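Local structure of putative polyprenyl synthetase (Streptomyces coelicolor, 3NF2) at residues G228-P233 with Q239-L244; T272-A277 with A289-L294; A66-A71 with V322-R327; E317-V322 with D330-L335. The protein probably catalyses, as a putative isoprenyl diphosphate synthase of the FPP/GGPP synthase family, magnesium-dependent chain elongation of isoprenoid diphosphates. All coordinates share one frame; numbering follows the deposited sequence.

Interaction 1: G228-P233 with Q239-L244. With SO4 (sulfate ion), chain G.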
loop_
_atom_site.group_PDB
_atom_site.type_symbol
_atom_site.label_atom_id
_atom_site.label_comp_id
_atom_site.label_asym_id
_atom_site.label_seq_id
_atom_site.Cartn_x
_atom_site.Cartn_y
_atom_site.Cartn_z
ATOM N N GLY A 228 27.320 -9.876 -2.097
ATOM C CA GLY A 228 26.405 -11.023 -2.004
ATOM C C GLY A 228 27.040 -12.337 -2.458
ATOM O O GLY A 228 26.720 -13.405 -1.941
ATOM N N ILE A 229 27.948 -12.261 -3.424
ATOM C CA ILE A 229 28.716 -13.441 -3.820
ATOM C C ILE A 229 30.070 -13.561 -3.096
ATOM O O ILE A 229 30.290 -14.513 -2.364
ATOM C CB ILE A 229 28.911 -13.530 -5.347
ATOM C CG1 ILE A 229 27.555 -13.438 -6.068
ATOM C CG2 ILE A 229 29.661 -14.829 -5.709
ATOM C CD1 ILE A 229 27.658 -13.105 -7.549
ATOM N N TRP A 230 30.967 -12.596 -3.277
ATOM C CA TRP A 230 32.342 -12.761 -2.766
ATOM C C TRP A 230 32.639 -12.244 -1.362
ATOM O O TRP A 230 33.798 -12.232 -0.947
ATOM C CB TRP A 230 33.348 -12.182 -3.750
ATOM C CG TRP A 230 33.386 -12.961 -5.007
ATOM C CD1 TRP A 230 34.062 -14.128 -5.228
ATOM C CD2 TRP A 230 32.707 -12.647 -6.226
ATOM N NE1 TRP A 230 33.854 -14.555 -6.521
ATOM C CE2 TRP A 230 33.026 -13.665 -7.155
ATOM C CE3 TRP A 230 31.861 -11.601 -6.627
ATOM C CZ2 TRP A 230 32.531 -13.671 -8.459
ATOM C CZ3 TRP A 230 31.368 -11.607 -7.927
ATOM C CH2 TRP A 230 31.701 -12.642 -8.827
ATOM N N GLY A 231 31.600 -11.839 -0.635
ATOM C CA GLY A 231 31.758 -11.273 0.699
ATOM C C GLY A 231 32.124 -12.291 1.759
ATOM O O GLY A 231 31.636 -13.424 1.746
ATOM N N ASP A 232 32.990 -11.868 2.678
ATOM C CA ASP A 232 33.449 -12.696 3.785
ATOM C C ASP A 232 32.389 -12.678 4.889
ATOM O O ASP A 232 31.941 -11.598 5.274
ATOM C CB ASP A 232 34.787 -12.140 4.294
ATOM C CG ASP A 232 35.361 -12.930 5.469
ATOM O OD1 ASP A 232 35.255 -14.178 5.490
ATOM O OD2 ASP A 232 35.947 -12.285 6.367
ATOM N N PRO A 233 31.966 -13.872 5.383
ATOM C CA PRO A 233 31.012 -14.042 6.501
ATOM C C PRO A 233 31.294 -13.212 7.762
ATOM O O PRO A 233 30.380 -12.978 8.559
ATOM C CB PRO A 233 31.140 -15.531 6.840
ATOM C CG PRO A 233 31.481 -16.173 5.563
ATOM C CD PRO A 233 32.246 -15.165 4.727
ATOM N N GLN A 239 26.032 -16.266 4.967
ATOM C CA GLN A 239 26.810 -17.442 4.542
ATOM C C GLN A 239 27.705 -17.123 3.336
ATOM O O GLN A 239 27.521 -16.093 2.677
ATOM C CB GLN A 239 25.879 -18.598 4.158
ATOM C CG GLN A 239 24.820 -18.983 5.180
ATOM C CD GLN A 239 23.887 -20.068 4.644
ATOM O OE1 GLN A 239 24.301 -21.211 4.437
ATOM N NE2 GLN A 239 22.626 -19.708 4.409
ATOM N N THR A 240 28.670 -18.003 3.052
ATOM C CA THR A 240 29.483 -17.883 1.835
ATOM C C THR A 240 28.585 -18.001 0.595
ATOM O O THR A 240 27.648 -18.807 0.577
ATOM C CB THR A 240 30.620 -18.950 1.749
ATOM O OG1 THR A 240 30.065 -20.269 1.829
ATOM C CG2 THR A 240 31.653 -18.770 2.852
ATOM N N TRP A 241 28.873 -17.182 -0.417
ATOM C CA TRP A 241 28.148 -17.157 -1.698
ATOM C C TRP A 241 26.622 -17.071 -1.513
ATOM O O TRP A 241 25.870 -17.741 -2.230
ATOM C CB TRP A 241 28.531 -18.364 -2.593
ATOM C CG TRP A 241 29.891 -18.943 -2.309
ATOM C CD1 TRP A 241 30.164 -20.046 -1.552
ATOM C CD2 TRP A 241 31.160 -18.439 -2.754
ATOM N NE1 TRP A 241 31.518 -20.256 -1.490
ATOM C CE2 TRP A 241 32.156 -19.285 -2.217
ATOM C CE3 TRP A 241 31.551 -17.352 -3.546
ATOM C CZ2 TRP A 241 33.525 -19.086 -2.455
ATOM C CZ3 TRP A 241 32.918 -17.147 -3.776
ATOM C CH2 TRP A 241 33.883 -18.018 -3.239
ATOM N N SER A 242 26.187 -16.244 -0.558
ATOM C CA SER A 242 24.785 -16.216 -0.099
ATOM C C SER A 242 23.777 -15.968 -1.223
ATOM O O SER A 242 22.775 -16.673 -1.312
ATOM C CB SER A 242 24.582 -15.203 1.043
ATOM O OG SER A 242 24.370 -13.884 0.547
ATOM N N ASP A 243 24.061 -14.993 -2.086
ATOM C CA ASP A 243 23.208 -14.729 -3.240
ATOM C C ASP A 243 23.127 -15.897 -4.229
ATOM O O ASP A 243 22.126 -16.041 -4.937
ATOM C CB ASP A 243 23.661 -13.482 -3.994
ATOM C CG ASP A 243 23.241 -12.194 -3.318
ATOM O OD1 ASP A 243 22.683 -12.237 -2.202
ATOM O OD2 ASP A 243 23.477 -11.123 -3.914
ATOM N N LEU A 244 24.177 -16.713 -4.299
ATOM C CA LEU A 244 24.151 -17.872 -5.197
ATOM C C LEU A 244 23.334 -19.023 -4.617
ATOM O O LEU A 244 22.750 -19.800 -5.366
ATOM C CB LEU A 244 25.562 -18.339 -5.571
ATOM C CG LEU A 244 26.489 -17.338 -6.266
ATOM C CD1 LEU A 244 27.797 -18.011 -6.674
ATOM C CD2 LEU A 244 25.844 -16.665 -7.471
HETATM S S SO4 G . 22.273 -16.146 5.192
HETATM O O1 SO4 G . 21.443 -14.940 5.194
HETATM O O2 SO4 G . 21.518 -17.308 5.681
HETATM O O3 SO4 G . 22.765 -16.361 3.825
HETATM O O4 SO4 G . 23.392 -15.991 6.118
HETATM O O HOH W 1 31.150 -15.546 -0.043
#
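Ile229 fits its CG2 methyl against the edge of the Trp241 indole, near the ring plane and 3.8 Å from Trp241 CE3, in the tight half of the contact. The same methyl meets Leu244 CD1 at 3.8 Å, while Ile229 CG1 and CD1 run beside Leu244 CD2. This rotamer (chi1 -53°) sets CG2 anti to the backbone N, where it also lies over the centre of one face of the Trp230 indole. The two indoles stand nearly perpendicular, Trp230 CD1 reaching Trp241 CZ3 at 3.5 Å. Cutting Ile229 back to an alanine would probably open a gap beside Trp241 and Leu244 and uncover that face of Trp230. Next to this apolar patch, Asp243 N gives a straight bond of 3.1 Å to Gly228 O, coming from above the carbonyl plane. The Asp243 carboxylate lies so close over Gly228 that a CB there would clash with it. One water bridges the two segments, donating to Ile229 O and Gly231 O and accepting from Trp241 N.

Pro233 marks the looser side, touching chiefly the Thr240 methyl, Pro233 CG to Thr240 CG2 3.8 Å. Beyond it exposed Gln239 grips a sulfate, probably from crystallisation, through Gln239 N to sulfate O4 and Gln239 NE2 to sulfate O2, both 2.9 Å. Gly228 closes a DDLLG sequence that probably corresponds to the family's second aspartate-rich motif (DDxxD), with glycine at its last position. Apolar packing and a backbone bond thus fasten the end of helix 203-230 to the type II turn at 239-242, whereas the outer side offers polar groups to an anion.

Interaction 2: T272-A277 with A289-L294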
loop_
_atom_site.group_PDB
_atom_site.type_symbol
_atom_site.label_atom_id
_atom_site.label_comp_id
_atom_site.label_asym_id
_atom_site.label_seq_id
_atom_site.Cartn_x
_atom_site.Cartn_y
_atom_site.Cartn_z
ATOM N N THR A 272 20.554 -22.915 -15.534
ATOM C CA THR A 272 19.326 -23.520 -16.054
ATOM C C THR A 272 19.084 -24.885 -15.379
ATOM O O THR A 272 17.968 -25.174 -14.943
ATOM C CB THR A 272 19.377 -23.640 -17.601
ATOM O OG1 THR A 272 19.527 -22.333 -18.177
ATOM C CG2 THR A 272 18.107 -24.302 -18.173
ATOM N N ALA A 273 20.138 -25.695 -15.256
ATOM C CA ALA A 273 20.056 -26.994 -14.568
ATOM C C ALA A 273 19.784 -26.865 -13.081
ATOM O O ALA A 273 19.032 -27.659 -12.519
ATOM C CB ALA A 273 21.321 -27.820 -14.798
ATOM N N ASP A 274 20.396 -25.865 -12.450
ATOM C CA ASP A 274 20.233 -25.618 -11.014
ATOM C C ASP A 274 18.787 -25.288 -10.618
ATOM O O ASP A 274 18.347 -25.635 -9.518
ATOM C CB ASP A 274 21.144 -24.475 -10.561
ATOM C CG ASP A 274 22.623 -24.872 -10.471
ATOM O OD1 ASP A 274 22.950 -26.067 -10.644
ATOM O OD2 ASP A 274 23.464 -23.971 -10.234
ATOM N N ALA A 275 18.071 -24.603 -11.511
ATOM C CA ALA A 275 16.674 -24.225 -11.288
ATOM C C ALA A 275 15.742 -25.443 -11.107
ATOM O O ALA A 275 14.870 -25.421 -10.243
ATOM C CB ALA A 275 16.187 -23.325 -12.420
ATOM N N LYS A 276 15.953 -26.498 -11.901
ATOM C CA LYS A 276 15.151 -27.731 -11.820
ATOM C C LYS A 276 15.791 -28.799 -10.928
ATOM O O LYS A 276 15.278 -29.916 -10.837
ATOM C CB LYS A 276 14.924 -28.373 -13.209
ATOM C CG LYS A 276 14.908 -27.466 -14.441
ATOM C CD LYS A 276 14.514 -28.283 -15.686
ATOM C CE LYS A 276 15.307 -27.908 -16.944
ATOM N NZ LYS A 276 14.895 -26.610 -17.555
ATOM N N ALA A 277 16.907 -28.477 -10.283
ATOM C CA ALA A 277 17.711 -29.506 -9.614
ATOM C C ALA A 277 17.078 -30.032 -8.316
ATOM O O ALA A 277 16.944 -29.302 -7.331
ATOM C CB ALA A 277 19.143 -29.005 -9.381
ATOM N N ALA A 289 31.168 -22.077 -4.971
ATOM C CA ALA A 289 32.457 -21.503 -5.355
ATOM C C ALA A 289 32.719 -21.691 -6.848
ATOM O O ALA A 289 33.078 -20.726 -7.531
ATOM C CB ALA A 289 33.590 -22.094 -4.520
ATOM N N ALA A 290 32.501 -22.907 -7.366
ATOM C CA ALA A 290 32.670 -23.155 -8.810
ATOM C C ALA A 290 31.882 -22.174 -9.684
ATOM O O ALA A 290 32.396 -21.712 -10.709
ATOM C CB ALA A 290 32.291 -24.591 -9.169
ATOM N N ARG A 291 30.646 -21.857 -9.282
ATOM C CA ARG A 291 29.793 -20.933 -10.053
ATOM C C ARG A 291 30.290 -19.491 -9.987
ATOM O O ARG A 291 30.196 -18.749 -10.967
ATOM C CB ARG A 291 28.334 -21.009 -9.585
ATOM C CG ARG A 291 27.571 -22.230 -10.122
ATOM C CD ARG A 291 26.729 -22.892 -9.033
ATOM N NE ARG A 291 26.095 -24.131 -9.490
ATOM C CZ ARG A 291 26.655 -25.343 -9.452
ATOM N NH1 ARG A 291 27.891 -25.516 -8.990
ATOM N NH2 ARG A 291 25.972 -26.398 -9.883
ATOM N N ALA A 292 30.798 -19.109 -8.819
ATOM C CA ALA A 292 31.428 -17.813 -8.602
ATOM C C ALA A 292 32.678 -17.694 -9.473
ATOM O O ALA A 292 32.837 -16.726 -10.234
ATOM C CB ALA A 292 31.787 -17.660 -7.143
ATOM N N ALA A 293 33.526 -18.716 -9.388
ATOM C CA ALA A 293 34.720 -18.826 -10.222
ATOM C C ALA A 293 34.402 -18.718 -11.720
ATOM O O ALA A 293 35.132 -18.049 -12.461
ATOM C CB ALA A 293 35.464 -20.115 -9.900
ATOM N N LEU A 294 33.293 -19.321 -12.155
ATOM C CA LEU A 294 32.856 -19.194 -13.557
ATOM C C LEU A 294 32.359 -17.799 -13.928
ATOM O O LEU A 294 32.604 -17.343 -15.035
ATOM C CB LEU A 294 31.780 -20.231 -13.910
ATOM C CG LEU A 294 32.165 -21.673 -14.267
ATOM C CD1 LEU A 294 30.956 -22.558 -14.092
ATOM C CD2 LEU A 294 32.736 -21.814 -15.694
#
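Arg291 lays the NE and NH2 side of its guanidinium along the carboxylate of Asp274. Arg291 NE bonds to Asp274 OD2 at 2.7 Å and Arg291 NH2 to Asp274 OD1 at 3.1 Å, both nearly straight. It is a side-on, two-nitrogen salt bridge. Each oxygen accepts through its syn lone pair and lies in the guanidinium plane, and the two flat groups are 16° from coplanar, so the pair is held flat and resists rotation. The side chains come from opposite directions. A bend at chi2 (136°) in the arginine, between the usual staggered values, turns the rest of the chain toward the aspartate.

The bridge spans helix 262-275 and helix 285-297 of the all-helical isoprenoid synthase fold, whose backbones stay far apart here: Asp274 CA and Arg291 CA are 10.7 Å from each other. The aspartate projects from the last turn of the first helix. Phe283, in the loop before the second helix, touches both side chains, and Ile270 packs on the arginine. The remaining nitrogen, Arg291 NH1, bonds to Glu287 O one turn back in its own helix, which probably fixes the guanidinium further while Asp274 offsets its charge.

Interaction 3: A66-A71 with V322-R327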
loop_
_atom_site.group_PDB
_atom_site.type_symbol
_atom_site.label_atom_id
_atom_site.label_comp_id
_atom_site.label_asym_id
_atom_site.label_seq_id
_atom_site.Cartn_x
_atom_site.Cartn_y
_atom_site.Cartn_z
ATOM N N ALA A 66 18.377 18.524 3.386
ATOM C CA ALA A 66 17.797 19.759 3.904
ATOM C C ALA A 66 18.827 20.888 4.008
ATOM O O ALA A 66 18.519 22.048 3.702
ATOM C CB ALA A 66 17.120 19.501 5.251
ATOM N N GLU A 67 20.048 20.532 4.400
ATOM C CA GLU A 67 21.158 21.490 4.539
ATOM C C GLU A 67 21.594 22.185 3.250
ATOM O O GLU A 67 22.197 23.254 3.309
ATOM C CB GLU A 67 22.367 20.806 5.162
ATOM C CG GLU A 67 22.138 20.346 6.577
ATOM C CD GLU A 67 23.302 19.564 7.113
ATOM O OE1 GLU A 67 23.939 20.038 8.074
ATOM O OE2 GLU A 67 23.592 18.481 6.570
ATOM N N VAL A 68 21.296 21.567 2.105
ATOM C CA VAL A 68 21.545 22.126 0.767
ATOM C C VAL A 68 20.921 23.523 0.590
ATOM O O VAL A 68 21.535 24.420 -0.001
ATOM C CB VAL A 68 21.050 21.138 -0.344
ATOM C CG1 VAL A 68 21.029 21.768 -1.746
ATOM C CG2 VAL A 68 21.911 19.890 -0.352
ATOM N N THR A 69 19.714 23.704 1.124
ATOM C CA THR A 69 19.037 24.998 1.062
ATOM C C THR A 69 19.496 25.925 2.189
ATOM O O THR A 69 19.220 27.121 2.156
ATOM C CB THR A 69 17.506 24.846 1.139
ATOM O OG1 THR A 69 17.161 24.060 2.285
ATOM C CG2 THR A 69 16.969 24.169 -0.103
ATOM N N GLY A 70 20.190 25.366 3.180
ATOM C CA GLY A 70 20.626 26.127 4.350
ATOM C C GLY A 70 19.812 25.853 5.606
ATOM O O GLY A 70 20.162 26.321 6.696
ATOM N N ALA A 71 18.732 25.085 5.459
ATOM C CA ALA A 71 17.853 24.738 6.577
ATOM C C ALA A 71 18.535 23.799 7.573
ATOM O O ALA A 71 19.579 23.214 7.276
ATOM C CB ALA A 71 16.547 24.130 6.059
ATOM N N VAL A 322 24.853 21.306 -8.965
ATOM C CA VAL A 322 23.968 22.036 -8.048
ATOM C C VAL A 322 24.669 23.002 -7.088
ATOM O O VAL A 322 25.613 22.632 -6.371
ATOM C CB VAL A 322 22.997 21.114 -7.260
ATOM C CG1 VAL A 322 21.613 21.145 -7.897
ATOM C CG2 VAL A 322 23.531 19.692 -7.167
ATOM N N ASP A 323 24.172 24.239 -7.094
ATOM C CA ASP A 323 24.620 25.293 -6.196
ATOM C C ASP A 323 24.244 24.933 -4.766
ATOM O O ASP A 323 23.070 24.763 -4.437
ATOM C CB ASP A 323 24.003 26.633 -6.604
ATOM C CG ASP A 323 24.717 27.825 -5.988
ATOM O OD1 ASP A 323 25.830 27.661 -5.433
ATOM O OD2 ASP A 323 24.156 28.938 -6.065
ATOM N N MET A 324 25.262 24.828 -3.923
ATOM C CA MET A 324 25.146 24.173 -2.635
ATOM C C MET A 324 26.349 24.591 -1.799
ATOM O O MET A 324 27.455 24.699 -2.337
ATOM C CB MET A 324 25.159 22.659 -2.871
ATOM C CG MET A 324 25.270 21.757 -1.661
ATOM S SD MET A 324 25.574 20.043 -2.169
ATOM C CE MET A 324 24.561 19.939 -3.628
ATOM N N PRO A 325 26.133 24.864 -0.497
ATOM C CA PRO A 325 27.218 25.065 0.456
ATOM C C PRO A 325 28.240 23.941 0.374
ATOM O O PRO A 325 27.871 22.763 0.353
ATOM C CB PRO A 325 26.499 25.043 1.804
ATOM C CG PRO A 325 25.165 25.622 1.504
ATOM C CD PRO A 325 24.823 25.199 0.095
ATOM N N ASP A 326 29.513 24.323 0.315
ATOM C CA ASP A 326 30.616 23.394 0.050
ATOM C C ASP A 326 30.894 22.390 1.177
ATOM O O ASP A 326 31.504 21.345 0.938
ATOM C CB ASP A 326 31.887 24.170 -0.328
ATOM C CG ASP A 326 31.754 24.914 -1.661
ATOM O OD1 ASP A 326 30.648 24.938 -2.245
ATOM O OD2 ASP A 326 32.762 25.481 -2.132
ATOM N N ARG A 327 30.442 22.702 2.390
ATOM C CA ARG A 327 30.528 21.765 3.509
ATOM C C ARG A 327 29.531 20.619 3.311
ATOM O O ARG A 327 29.798 19.476 3.698
ATOM C CB ARG A 327 30.235 22.456 4.846
ATOM C CG ARG A 327 30.641 23.925 4.949
ATOM C CD ARG A 327 30.467 24.437 6.377
ATOM N NE ARG A 327 29.101 24.276 6.879
ATOM C CZ ARG A 327 28.782 24.085 8.160
ATOM N NH1 ARG A 327 29.730 24.018 9.088
ATOM N NH2 ARG A 327 27.508 23.949 8.515
#
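Pro325 turns the CG and CD side of its ring to the flat backbone carbonyls of Glu67 and Val68. Pro325 CD comes to 3.4 Å from Val68 O, approaching tilted from the carbonyl plane, and Pro325 CG stands 4.2 Å from Glu67 O. These are van der Waals contacts; no hydrogen bond crosses between the segments.

Deeper in, Val68 packs its CG2 methyl alongside the Met324 chain, 4.1 Å from Met324 CG and equally far from Met324 SD. Met324 CG is anti to the backbone N (chi1 171°), which carries the chain inward beside the valine before a bend at chi3 takes the end methyl on toward Leu319. Val328 and Phe332 of helix 326-339 touch the same valine and extend the apolar patch. The 66-71 backbone is pinned by its own bonds: Thr69 OG1 folds back to Ala66 O at 2.8 Å, in the carbonyl plane, and that oxygen also accepts from Thr69 N. Gly70 N bonds to Glu67 O at 2.9 Å, and Gly70 then leaves helical geometry with positive phi.

Glu67 is salt-bridged to Arg11 outside the segments, and Arg327 stays too distant from it for contact. Pro325 holds the N-cap position of helix 326-339, so a chain turn following helix 57-67 meets the start of the C-terminal helix, which joins these two elements at one end of the helical bundle of the isoprenoid synthase fold.

Interaction 4: E317-V322 with D330-L335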
loop_
_atom_site.group_PDB
_atom_site.type_symbol
_atom_site.label_atom_id
_atom_site.label_comp_id
_atom_site.label_asym_id
_atom_site.label_seq_id
_atom_site.Cartn_x
_atom_site.Cartn_y
_atom_site.Cartn_z
ATOM N N GLU A 317 29.568 13.520 -10.021
ATOM C CA GLU A 317 29.571 14.532 -11.070
ATOM C C GLU A 317 28.206 15.231 -11.250
ATOM O O GLU A 317 28.134 16.316 -11.831
ATOM C CB GLU A 317 30.191 13.949 -12.360
ATOM C CG GLU A 317 29.504 14.177 -13.704
ATOM C CD GLU A 317 30.173 13.374 -14.834
ATOM O OE1 GLU A 317 31.355 12.983 -14.682
ATOM O OE2 GLU A 317 29.522 13.129 -15.875
ATOM N N ALA A 318 27.135 14.644 -10.715
ATOM C CA ALA A 318 25.835 15.338 -10.682
ATOM C C ALA A 318 25.770 16.381 -9.552
ATOM O O ALA A 318 25.110 17.407 -9.699
ATOM C CB ALA A 318 24.677 14.355 -10.584
ATOM N N LEU A 319 26.455 16.112 -8.437
ATOM C CA LEU A 319 26.587 17.072 -7.331
ATOM C C LEU A 319 27.224 18.388 -7.755
ATOM O O LEU A 319 26.867 19.444 -7.231
ATOM C CB LEU A 319 27.450 16.501 -6.210
ATOM C CG LEU A 319 26.875 15.649 -5.085
ATOM C CD1 LEU A 319 28.022 15.175 -4.214
ATOM C CD2 LEU A 319 25.843 16.398 -4.257
ATOM N N ASP A 320 28.188 18.309 -8.674
ATOM C CA ASP A 320 28.874 19.476 -9.238
ATOM C C ASP A 320 27.898 20.477 -9.877
ATOM O O ASP A 320 28.131 21.688 -9.841
ATOM C CB ASP A 320 29.913 19.023 -10.275
ATOM C CG ASP A 320 30.993 18.107 -9.684
ATOM O OD1 ASP A 320 31.037 17.935 -8.440
ATOM O OD2 ASP A 320 31.816 17.574 -10.470
ATOM N N ALA A 321 26.802 19.957 -10.434
ATOM C CA ALA A 321 25.803 20.751 -11.156
ATOM C C ALA A 321 24.881 21.596 -10.264
ATOM O O ALA A 321 24.195 22.496 -10.760
ATOM C CB ALA A 321 24.967 19.842 -12.078
ATOM N N VAL A 322 24.853 21.306 -8.965
ATOM C CA VAL A 322 23.968 22.036 -8.048
ATOM C C VAL A 322 24.669 23.002 -7.088
ATOM O O VAL A 322 25.613 22.632 -6.371
ATOM C CB VAL A 322 22.997 21.114 -7.260
ATOM C CG1 VAL A 322 21.613 21.145 -7.897
ATOM C CG2 VAL A 322 23.531 19.692 -7.167
ATOM N N ASP A 330 30.719 18.349 0.364
ATOM C CA ASP A 330 31.760 17.473 0.912
ATOM C C ASP A 330 31.167 16.278 1.655
ATOM O O ASP A 330 31.680 15.158 1.566
ATOM C CB ASP A 330 32.684 18.256 1.860
ATOM C CG ASP A 330 33.877 18.902 1.144
ATOM O OD1 ASP A 330 34.937 19.057 1.793
ATOM O OD2 ASP A 330 33.764 19.251 -0.056
ATOM N N ARG A 331 30.084 16.529 2.388
ATOM C CA ARG A 331 29.404 15.483 3.142
ATOM C C ARG A 331 28.702 14.484 2.210
ATOM O O ARG A 331 28.760 13.272 2.435
ATOM C CB ARG A 331 28.441 16.100 4.163
ATOM C CG ARG A 331 29.121 16.507 5.468
ATOM C CD ARG A 331 28.215 17.348 6.356
ATOM N NE ARG A 331 28.625 17.279 7.761
ATOM C CZ ARG A 331 27.997 17.888 8.767
ATOM N NH1 ARG A 331 28.450 17.751 10.009
ATOM N NH2 ARG A 331 26.922 18.636 8.539
ATOM N N PHE A 332 28.081 14.998 1.150
ATOM C CA PHE A 332 27.446 14.164 0.128
ATOM C C PHE A 332 28.462 13.306 -0.632
ATOM O O PHE A 332 28.189 12.150 -0.969
ATOM C CB PHE A 332 26.700 15.045 -0.865
ATOM C CG PHE A 332 25.266 15.299 -0.512
ATOM C CD1 PHE A 332 24.882 16.487 0.084
ATOM C CD2 PHE A 332 24.288 14.356 -0.808
ATOM C CE1 PHE A 332 23.548 16.722 0.393
ATOM C CE2 PHE A 332 22.950 14.587 -0.509
ATOM C CZ PHE A 332 22.579 15.769 0.093
ATOM N N THR A 333 29.627 13.893 -0.898
ATOM C CA THR A 333 30.752 13.216 -1.542
ATOM C C THR A 333 31.298 12.053 -0.700
ATOM O O THR A 333 31.628 11.001 -1.241
ATOM C CB THR A 333 31.862 14.247 -1.897
ATOM O OG1 THR A 333 31.415 15.071 -2.990
ATOM C CG2 THR A 333 33.201 13.575 -2.265
ATOM N N ALA A 334 31.348 12.224 0.616
ATOM C CA ALA A 334 31.908 11.208 1.504
ATOM C C ALA A 334 31.001 9.994 1.705
ATOM O O ALA A 334 31.492 8.884 1.937
ATOM C CB ALA A 334 32.284 11.818 2.848
ATOM N N LEU A 335 29.687 10.208 1.639
ATOM C CA LEU A 335 28.724 9.106 1.693
ATOM C C LEU A 335 28.868 8.226 0.460
ATOM O O LEU A 335 28.848 6.995 0.559
ATOM C CB LEU A 335 27.292 9.630 1.801
ATOM C CG LEU A 335 26.870 10.136 3.183
ATOM C CD1 LEU A 335 25.611 10.959 3.076
ATOM C CD2 LEU A 335 26.681 8.995 4.181
#
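Leu319 reaches from the C-terminal part of helix 300-319 onto helix 326-339, packing near the closed end of an alpha-alpha hairpin, the last two helices of this all-helical fold. Its CB starts toward the second helix, and CG divides the chain into two methyls that do the touching. CD1, anti to CA (chi2 176°), extends furthest across: Leu319 CD1 lies 3.6 Å from Phe332 CB and the same distance from Thr333 OG1. The other branch stays over the root of the aromatic side chain, with Leu319 CD2 3.8 Å from Phe332 CB and 3.9 Å from Phe332 CG.

Leucine and phenylalanine cross at about a right angle, and the ring continues away from the leucine toward Leu61 and Leu64 of helix 57-67. Tyr212 of helix 203-230 touches Leu319 too and sets its ring nearly perpendicular to that of Phe332. An alanine in place of Leu319 would lack the methyls packed on Phe332 CB, which would probably open a gap between the hairpin helices. The methyl beside Thr333 OG1 is an apolar neighbour to a hydroxyl whose bond goes to Arg329 O. Leu319 also opens a type I turn, in which Val322 N bonds to Leu319 O at 3.2 Å.

Interactions 1 and 2 adjoin: Trp230, Trp241 and Ile229 pack on Ala289 and Ala292 of the helix that carries the salt bridge. Interactions 3 and 4 lie on another side of the fold, with centres about 38 Å and 31 Å from that of interaction 1. Both use helix 326-339 and share Val322; Val68 and Met324 of interaction 3 touch Phe332 and Leu319 of interaction 4. Interaction 4 is buried and held by van der Waals packing, with no hydrogen bond across its segments. Interactions 1, 2 and 3 are partly buried, 3 with an exposed proline on its outer side. Interaction 2 bridges widely spaced helices by charge; interaction 1 mixes aromatic packing, backbone bonding and water.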